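Local coordinates for protein acetyltransferase, GNAT family (PDB 3IWG) that probably transfers acyl groups, as an acetyltransferase of the GNAT family carrying two GNAT-type regions in one chain, at residues Ser117-Gln128 with Phe262-Phe273. Sequence-based numbering, arbitrary orientation.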
ATOM      1  N   SER A 117     -34.526  10.856   2.247  1.00 25.84           N
ATOM      2  CA  SER A 117     -34.031  10.482   0.913  1.00 26.39           C
ATOM      3  C   SER A 117     -35.164  10.334  -0.071  1.00 26.83           C
ATOM      4  O   SER A 117     -36.288  10.015   0.305  1.00 26.60           O
ATOM      5  CB  SER A 117     -33.228   9.196   0.985  1.00 26.22           C
ATOM      6  OG  SER A 117     -32.173   9.350   1.919  1.00 26.45           O
ATOM      7  N   ALA A 118     -34.848  10.567  -1.332  1.00 26.84           N
ATOM      8  CA  ALA A 118     -35.819  10.420  -2.398  1.00 27.75           C
ATOM      9  C   ALA A 118     -35.797   8.977  -2.882  1.00 28.60           C
ATOM     10  O   ALA A 118     -36.836   8.315  -2.890  1.00 29.01           O
ATOM     11  CB  ALA A 118     -35.487  11.364  -3.566  1.00 27.06           C
ATOM     12  N   THR A 119     -34.618   8.496  -3.305  1.00 28.74           N
ATOM     13  CA  THR A 119     -34.500   7.174  -3.918  1.00 28.52           C
ATOM     14  C   THR A 119     -33.394   6.357  -3.289  1.00 28.45           C
ATOM     15  O   THR A 119     -32.609   6.842  -2.443  1.00 28.89           O
ATOM     16  CB  THR A 119     -34.274   7.267  -5.446  1.00 28.83           C
ATOM     17  OG1 THR A 119     -33.077   8.023  -5.699  1.00 31.52           O
ATOM     18  CG2 THR A 119     -35.503   7.912  -6.182  1.00 28.03           C
ATOM     19  N   PHE A 120     -33.334   5.098  -3.672  1.00 28.12           N
ATOM     20  CA  PHE A 120     -32.302   4.262  -3.179  1.00 29.26           C
ATOM     21  C   PHE A 120     -31.999   3.129  -4.116  1.00 28.83           C
ATOM     22  O   PHE A 120     -32.808   2.758  -4.947  1.00 29.05           O
ATOM     23  CB  PHE A 120     -32.710   3.666  -1.844  1.00 30.05           C
ATOM     24  CG  PHE A 120     -33.539   2.418  -1.986  1.00 32.38           C
ATOM     25  CD1 PHE A 120     -34.836   2.489  -2.430  1.00 31.91           C
ATOM     26  CD2 PHE A 120     -32.982   1.161  -1.739  1.00 33.47           C
ATOM     27  CE1 PHE A 120     -35.585   1.325  -2.601  1.00 32.92           C
ATOM     28  CE2 PHE A 120     -33.734   0.009  -1.912  1.00 31.91           C
ATOM     29  CZ  PHE A 120     -35.023   0.089  -2.327  1.00 31.83           C
ATOM     30  N   LYS A 121     -30.816   2.566  -3.923  1.00 28.67           N
ATOM     31  CA  LYS A 121     -30.530   1.239  -4.378  1.00 28.48           C
ATOM     32  C   LYS A 121     -29.590   0.524  -3.424  1.00 27.64           C
ATOM     33  O   LYS A 121     -28.848   1.150  -2.652  1.00 27.52           O
ATOM     34  CB  LYS A 121     -29.909   1.319  -5.745  1.00 29.57           C
ATOM     35  CG  LYS A 121     -28.565   1.997  -5.742  1.00 31.08           C
ATOM     36  CD  LYS A 121     -28.113   2.189  -7.175  1.00 35.81           C
ATOM     37  CE  LYS A 121     -27.112   3.325  -7.346  1.00 37.40           C
ATOM     38  NZ  LYS A 121     -26.899   3.512  -8.798  1.00 38.66           N
ATOM     39  N   VAL A 122     -29.610  -0.797  -3.494  1.00 26.45           N
ATOM     40  CA  VAL A 122     -28.742  -1.612  -2.674  1.00 26.66           C
ATOM     41  C   VAL A 122     -27.349  -1.575  -3.257  1.00 26.83           C
ATOM     42  O   VAL A 122     -27.191  -1.649  -4.429  1.00 27.12           O
ATOM     43  CB  VAL A 122     -29.243  -3.059  -2.617  1.00 26.21           C
ATOM     44  CG1 VAL A 122     -28.417  -3.887  -1.657  1.00 23.12           C
ATOM     45  CG2 VAL A 122     -30.698  -3.054  -2.159  1.00 27.63           C
ATOM     46  N   ASN A 123     -26.343  -1.475  -2.423  1.00 27.14           N
ATOM     47  CA  ASN A 123     -24.951  -1.529  -2.911  1.00 28.02           C
ATOM     48  C   ASN A 123     -24.298  -2.905  -2.676  1.00 27.33           C
ATOM     49  O   ASN A 123     -23.620  -3.413  -3.497  1.00 27.77           O
ATOM     50  CB  ASN A 123     -24.156  -0.480  -2.146  1.00 28.31           C
ATOM     51  CG  ASN A 123     -22.704  -0.438  -2.537  1.00 28.36           C
ATOM     52  OD1 ASN A 123     -21.861  -0.970  -1.838  1.00 23.71           O
ATOM     53  ND2 ASN A 123     -22.406   0.264  -3.631  1.00 25.23           N
ATOM     54  N   SER A 124     -24.487  -3.493  -1.520  1.00 27.79           N
ATOM     55  CA  SER A 124     -23.895  -4.783  -1.257  1.00 28.23           C
ATOM     56  C   SER A 124     -24.577  -5.490  -0.140  1.00 27.06           C
ATOM     57  O   SER A 124     -25.417  -4.928   0.547  1.00 27.33           O
ATOM     58  CB  SER A 124     -22.376  -4.654  -0.961  1.00 29.68           C
ATOM     59  OG  SER A 124     -22.047  -3.410  -0.414  1.00 30.84           O
ATOM     60  N   LEU A 125     -24.225  -6.756   0.015  1.00 26.49           N
ATOM     61  CA  LEU A 125     -24.736  -7.572   1.073  1.00 25.24           C
ATOM     62  C   LEU A 125     -23.606  -7.824   2.062  1.00 24.96           C
ATOM     63  O   LEU A 125     -22.459  -8.050   1.646  1.00 25.72           O
ATOM     64  CB  LEU A 125     -25.251  -8.885   0.499  1.00 25.57           C
ATOM     65  CG  LEU A 125     -26.448  -8.896  -0.478  1.00 25.77           C
ATOM     66  CD1 LEU A 125     -26.075  -8.259  -1.831  1.00 26.79           C
ATOM     67  CD2 LEU A 125     -26.934 -10.322  -0.678  1.00 21.34           C
HETATM   68  N   MSE A 126     -23.931  -7.788   3.344  1.00 23.59           N
HETATM   69  CA  MSE A 126     -23.023  -8.117   4.410  1.00 23.28           C
HETATM   70  C   MSE A 126     -23.447  -9.416   5.030  1.00 24.33           C
HETATM   71  O   MSE A 126     -24.648  -9.559   5.457  1.00 27.43           O
HETATM   72  CB  MSE A 126     -23.085  -7.053   5.500  1.00 23.04           C
HETATM   73  CG  MSE A 126     -22.616  -5.714   5.032  1.00 22.64           C
HETATM   74 SE   MSE A 126     -23.373  -4.234   6.011  0.60 20.86          SE
HETATM   75  CE  MSE A 126     -22.767  -4.623   7.777  1.00 18.98           C
ATOM     76  N   TYR A 127     -22.500 -10.346   5.128  1.00 23.59           N
ATOM     77  CA  TYR A 127     -22.765 -11.668   5.581  1.00 25.10           C
ATOM     78  C   TYR A 127     -21.980 -11.970   6.780  1.00 26.89           C
ATOM     79  O   TYR A 127     -20.914 -11.357   7.018  1.00 27.10           O
ATOM     80  CB  TYR A 127     -22.334 -12.734   4.594  1.00 24.90           C
ATOM     81  CG  TYR A 127     -22.987 -12.718   3.251  1.00 25.74           C
ATOM     82  CD1 TYR A 127     -22.553 -11.848   2.252  1.00 25.34           C
ATOM     83  CD2 TYR A 127     -23.952 -13.649   2.936  1.00 26.97           C
ATOM     84  CE1 TYR A 127     -23.118 -11.877   0.974  1.00 25.13           C
ATOM     85  CE2 TYR A 127     -24.541 -13.675   1.673  1.00 25.39           C
ATOM     86  CZ  TYR A 127     -24.120 -12.789   0.702  1.00 25.79           C
ATOM     87  OH  TYR A 127     -24.709 -12.841  -0.556  1.00 27.10           O
ATOM     88  N   GLN A 128     -22.455 -12.966   7.516  1.00 28.19           N
ATOM     89  CA  GLN A 128     -21.659 -13.499   8.569  1.00 31.15           C
ATOM     90  C   GLN A 128     -21.826 -15.002   8.658  1.00 31.56           C
ATOM     91  O   GLN A 128     -22.738 -15.564   8.124  1.00 28.64           O
ATOM     92  CB  GLN A 128     -21.986 -12.775   9.890  1.00 33.23           C
ATOM     93  CG  GLN A 128     -22.647 -11.330   9.675  1.00 38.55           C
ATOM     94  CD  GLN A 128     -24.143 -11.448   9.435  1.00 42.48           C
ATOM     95  OE1 GLN A 128     -24.756 -10.870   8.495  1.00 49.07           O
ATOM     96  NE2 GLN A 128     -24.742 -12.251  10.268  1.00 47.77           N
ATOM     97  N   PHE A 262     -22.532 -18.971   4.917  1.00 23.77           N
ATOM     98  CA  PHE A 262     -22.771 -17.601   5.392  1.00 23.82           C
ATOM     99  C   PHE A 262     -24.209 -17.172   5.165  1.00 24.31           C
ATOM    100  O   PHE A 262     -24.782 -17.520   4.152  1.00 24.06           O
ATOM    101  CB  PHE A 262     -21.890 -16.612   4.628  1.00 23.03           C
ATOM    102  CG  PHE A 262     -20.437 -16.653   5.003  1.00 21.78           C
ATOM    103  CD1 PHE A 262     -19.610 -17.641   4.525  1.00 22.32           C
ATOM    104  CD2 PHE A 262     -19.895 -15.664   5.800  1.00 22.07           C
ATOM    105  CE1 PHE A 262     -18.240 -17.653   4.853  1.00 23.91           C
ATOM    106  CE2 PHE A 262     -18.564 -15.654   6.123  1.00 23.55           C
ATOM    107  CZ  PHE A 262     -17.727 -16.665   5.658  1.00 24.22           C
ATOM    108  N   THR A 263     -24.751 -16.347   6.059  1.00 25.25           N
ATOM    109  CA  THR A 263     -26.052 -15.715   5.851  1.00 26.18           C
ATOM    110  C   THR A 263     -25.952 -14.205   5.929  1.00 26.32           C
ATOM    111  O   THR A 263     -24.983 -13.687   6.431  1.00 26.41           O
ATOM    112  CB  THR A 263     -27.077 -16.141   6.877  1.00 26.58           C
ATOM    113  OG1 THR A 263     -26.596 -15.795   8.187  1.00 28.09           O
ATOM    114  CG2 THR A 263     -27.344 -17.663   6.786  1.00 26.52           C
ATOM    115  N   SER A 264     -26.996 -13.537   5.429  1.00 26.50           N
ATOM    116  CA  SER A 264     -27.056 -12.118   5.285  1.00 26.77           C
ATOM    117  C   SER A 264     -28.361 -11.486   5.707  1.00 26.57           C
ATOM    118  O   SER A 264     -29.348 -11.546   4.986  1.00 29.06           O
ATOM    119  CB  SER A 264     -26.871 -11.744   3.835  1.00 27.13           C
ATOM    120  OG  SER A 264     -26.856 -10.335   3.773  1.00 27.67           O
ATOM    121  N   ALA A 265     -28.361 -10.816   6.835  1.00 26.10           N
ATOM    122  CA  ALA A 265     -29.513 -10.043   7.279  1.00 25.59           C
ATOM    123  C   ALA A 265     -29.289  -8.569   7.005  1.00 25.38           C
ATOM    124  O   ALA A 265     -30.169  -7.765   7.304  1.00 26.03           O
ATOM    125  CB  ALA A 265     -29.754 -10.240   8.743  1.00 24.60           C
ATOM    126  N   HIS A 266     -28.146  -8.223   6.413  1.00 24.78           N
ATOM    127  CA  HIS A 266     -27.734  -6.838   6.232  1.00 24.11           C
ATOM    128  C   HIS A 266     -27.346  -6.424   4.841  1.00 24.57           C
ATOM    129  O   HIS A 266     -26.890  -7.245   4.032  1.00 25.16           O
ATOM    130  CB  HIS A 266     -26.586  -6.553   7.169  1.00 23.58           C
ATOM    131  CG  HIS A 266     -27.008  -6.547   8.589  1.00 22.60           C
ATOM    132  ND1 HIS A 266     -27.706  -5.499   9.135  1.00 23.22           N
ATOM    133  CD2 HIS A 266     -26.902  -7.488   9.559  1.00 23.75           C
ATOM    134  CE1 HIS A 266     -27.996  -5.787  10.395  1.00 25.24           C
ATOM    135  NE2 HIS A 266     -27.508  -6.984  10.678  1.00 23.62           N
ATOM    136  N   ARG A 267     -27.493  -5.118   4.586  1.00 24.44           N
ATOM    137  CA  ARG A 267     -27.317  -4.533   3.272  1.00 23.40           C
ATOM    138  C   ARG A 267     -26.676  -3.187   3.435  1.00 23.95           C
ATOM    139  O   ARG A 267     -26.942  -2.522   4.391  1.00 24.11           O
ATOM    140  CB  ARG A 267     -28.666  -4.310   2.569  1.00 23.54           C
ATOM    141  CG  ARG A 267     -29.442  -5.551   2.218  1.00 23.47           C
ATOM    142  CD  ARG A 267     -28.740  -6.435   1.194  1.00 22.67           C
ATOM    143  NE  ARG A 267     -29.578  -7.563   0.802  1.00 20.03           N
ATOM    144  CZ  ARG A 267     -29.656  -8.690   1.477  1.00 20.91           C
ATOM    145  NH1 ARG A 267     -28.969  -8.866   2.584  1.00 24.56           N
ATOM    146  NH2 ARG A 267     -30.442  -9.657   1.039  1.00 24.57           N
ATOM    147  N   ILE A 268     -25.815  -2.794   2.500  1.00 24.53           N
ATOM    148  CA  ILE A 268     -25.379  -1.401   2.409  1.00 24.30           C
ATOM    149  C   ILE A 268     -26.186  -0.811   1.276  1.00 23.92           C
ATOM    150  O   ILE A 268     -26.223  -1.348   0.142  1.00 24.38           O
ATOM    151  CB  ILE A 268     -23.848  -1.219   2.080  1.00 23.82           C
ATOM    152  CG1 ILE A 268     -22.995  -1.701   3.230  1.00 25.32           C
ATOM    153  CG2 ILE A 268     -23.530   0.224   1.861  1.00 22.26           C
ATOM    154  CD1 ILE A 268     -21.429  -1.707   3.007  1.00 27.21           C
ATOM    155  N   VAL A 269     -26.776   0.329   1.556  1.00 23.61           N
ATOM    156  CA  VAL A 269     -27.666   0.965   0.629  1.00 23.69           C
ATOM    157  C   VAL A 269     -27.126   2.324   0.305  1.00 24.25           C
ATOM    158  O   VAL A 269     -26.575   3.012   1.183  1.00 25.74           O
ATOM    159  CB  VAL A 269     -29.089   1.115   1.277  1.00 23.77           C
ATOM    160  CG1 VAL A 269     -30.029   1.844   0.346  1.00 21.85           C
ATOM    161  CG2 VAL A 269     -29.666  -0.253   1.737  1.00 22.60           C
ATOM    162  N   GLN A 270     -27.341   2.738  -0.926  1.00 24.98           N
ATOM    163  CA  GLN A 270     -27.011   4.071  -1.380  1.00 25.92           C
ATOM    164  C   GLN A 270     -28.287   4.835  -1.534  1.00 25.81           C
ATOM    165  O   GLN A 270     -29.102   4.450  -2.389  1.00 26.57           O
ATOM    166  CB  GLN A 270     -26.330   4.027  -2.760  1.00 26.48           C
ATOM    167  CG  GLN A 270     -25.852   5.381  -3.247  1.00 27.70           C
ATOM    168  CD  GLN A 270     -25.170   5.337  -4.611  1.00 29.97           C
ATOM    169  OE1 GLN A 270     -24.687   4.288  -5.069  1.00 30.70           O
ATOM    170  NE2 GLN A 270     -25.167   6.478  -5.282  1.00 28.73           N
ATOM    171  N   PHE A 271     -28.431   5.915  -0.753  1.00 25.44           N
ATOM    172  CA  PHE A 271     -29.608   6.809  -0.760  1.00 25.99           C
ATOM    173  C   PHE A 271     -29.294   8.108  -1.470  1.00 27.16           C
ATOM    174  O   PHE A 271     -28.171   8.630  -1.337  1.00 27.71           O
ATOM    175  CB  PHE A 271     -30.031   7.183   0.657  1.00 25.29           C
ATOM    176  CG  PHE A 271     -30.710   6.088   1.401  1.00 24.45           C
ATOM    177  CD1 PHE A 271     -32.023   5.743   1.109  1.00 23.57           C
ATOM    178  CD2 PHE A 271     -30.062   5.410   2.411  1.00 27.34           C
ATOM    179  CE1 PHE A 271     -32.681   4.731   1.794  1.00 21.51           C
ATOM    180  CE2 PHE A 271     -30.727   4.384   3.125  1.00 26.93           C
ATOM    181  CZ  PHE A 271     -32.042   4.052   2.800  1.00 25.02           C
ATOM    182  N   GLU A 272     -30.252   8.618  -2.237  1.00 28.29           N
ATOM    183  CA  GLU A 272     -30.096   9.915  -2.890  1.00 29.67           C
ATOM    184  C   GLU A 272     -31.001  10.870  -2.148  1.00 31.17           C
ATOM    185  O   GLU A 272     -32.131  10.530  -1.828  1.00 31.12           O
ATOM    186  CB  GLU A 272     -30.476   9.894  -4.369  1.00 29.51           C
ATOM    187  CG  GLU A 272     -29.767   8.817  -5.232  1.00 30.47           C
ATOM    188  CD  GLU A 272     -28.248   8.973  -5.319  1.00 30.91           C
ATOM    189  OE1 GLU A 272     -27.795  10.109  -5.566  1.00 29.80           O
ATOM    190  OE2 GLU A 272     -27.519   7.954  -5.156  1.00 29.45           O
ATOM    191  N   PHE A 273     -30.489  12.061  -1.872  1.00 33.04           N
ATOM    192  CA  PHE A 273     -31.234  13.064  -1.158  1.00 34.60           C
ATOM    193  C   PHE A 273     -32.217  13.882  -2.000  1.00 37.04           C
ATOM    194  O   PHE A 273     -31.969  14.235  -3.178  1.00 36.76           O
ATOM    195  CB  PHE A 273     -30.297  14.041  -0.461  1.00 34.44           C
ATOM    196  CG  PHE A 273     -29.566  13.455   0.691  1.00 33.03           C
ATOM    197  CD1 PHE A 273     -30.110  12.403   1.421  1.00 31.92           C
ATOM    198  CD2 PHE A 273     -28.334  13.975   1.074  1.00 30.83           C
ATOM    199  CE1 PHE A 273     -29.420  11.841   2.468  1.00 32.10           C
ATOM    200  CE2 PHE A 273     -27.649  13.440   2.169  1.00 31.04           C
ATOM    201  CZ  PHE A 273     -28.185  12.366   2.864  1.00 30.40           C
TER
HETATM  202  O   HOH W   1     -24.452   1.625  -4.729  1.00 25.58           O
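Phe262 and Tyr127 touch through their CB atoms where strand 262-273 begins its antiparallel pairing with strand 119-128; helix 251-259 touches both side chains through Ile257. Thr263 exchanges two backbone bonds with Gln128. Ser264 then does double work: its CB sits over one face of the Tyr127 ring, a CH-pi contact 4.0 Å from the centroid, while OG, anti to the backbone N (chi1 -176°), bonds Met126 O at 2.9 Å, within a beta bulge. His266 O is gripped from opposite faces by Met126 N and Arg267 NH1. The bend of Arg267 at chi2 (-64°) lays its guanidinium alongside Leu125, whose CG covers one face, 3.6 Å from NE. With an alanine in place of Arg267, Leu125 would probably lose the cover on that flank and His266 O its second donor. Ile268 O takes both Asn123 N (2.6 Å) and Ser124 N, a classic bulge, and Ile268 CG1 meets the selenium of selenomethionine Met126 at 3.8 Å. Val269 CG1 reaches the Phe120 ring edge. Gln270 runs beside Lys121, and a water links its OE1 to Asn123 ND2. Phe271 CB lies 3.3 Å from Ser117 OG, itself hydrogen-bonded to Cys113 O. Glu272 O receives Ala118 N; Glu272 OE1 is hydrogen-bonded to Tyr65 OH. Strand 99-103 flanks 262-273 and strand 241-247 flanks 119-128; backbone bonds run along the whole pairing, Ser264 OG taking over Met126 O where the register slips.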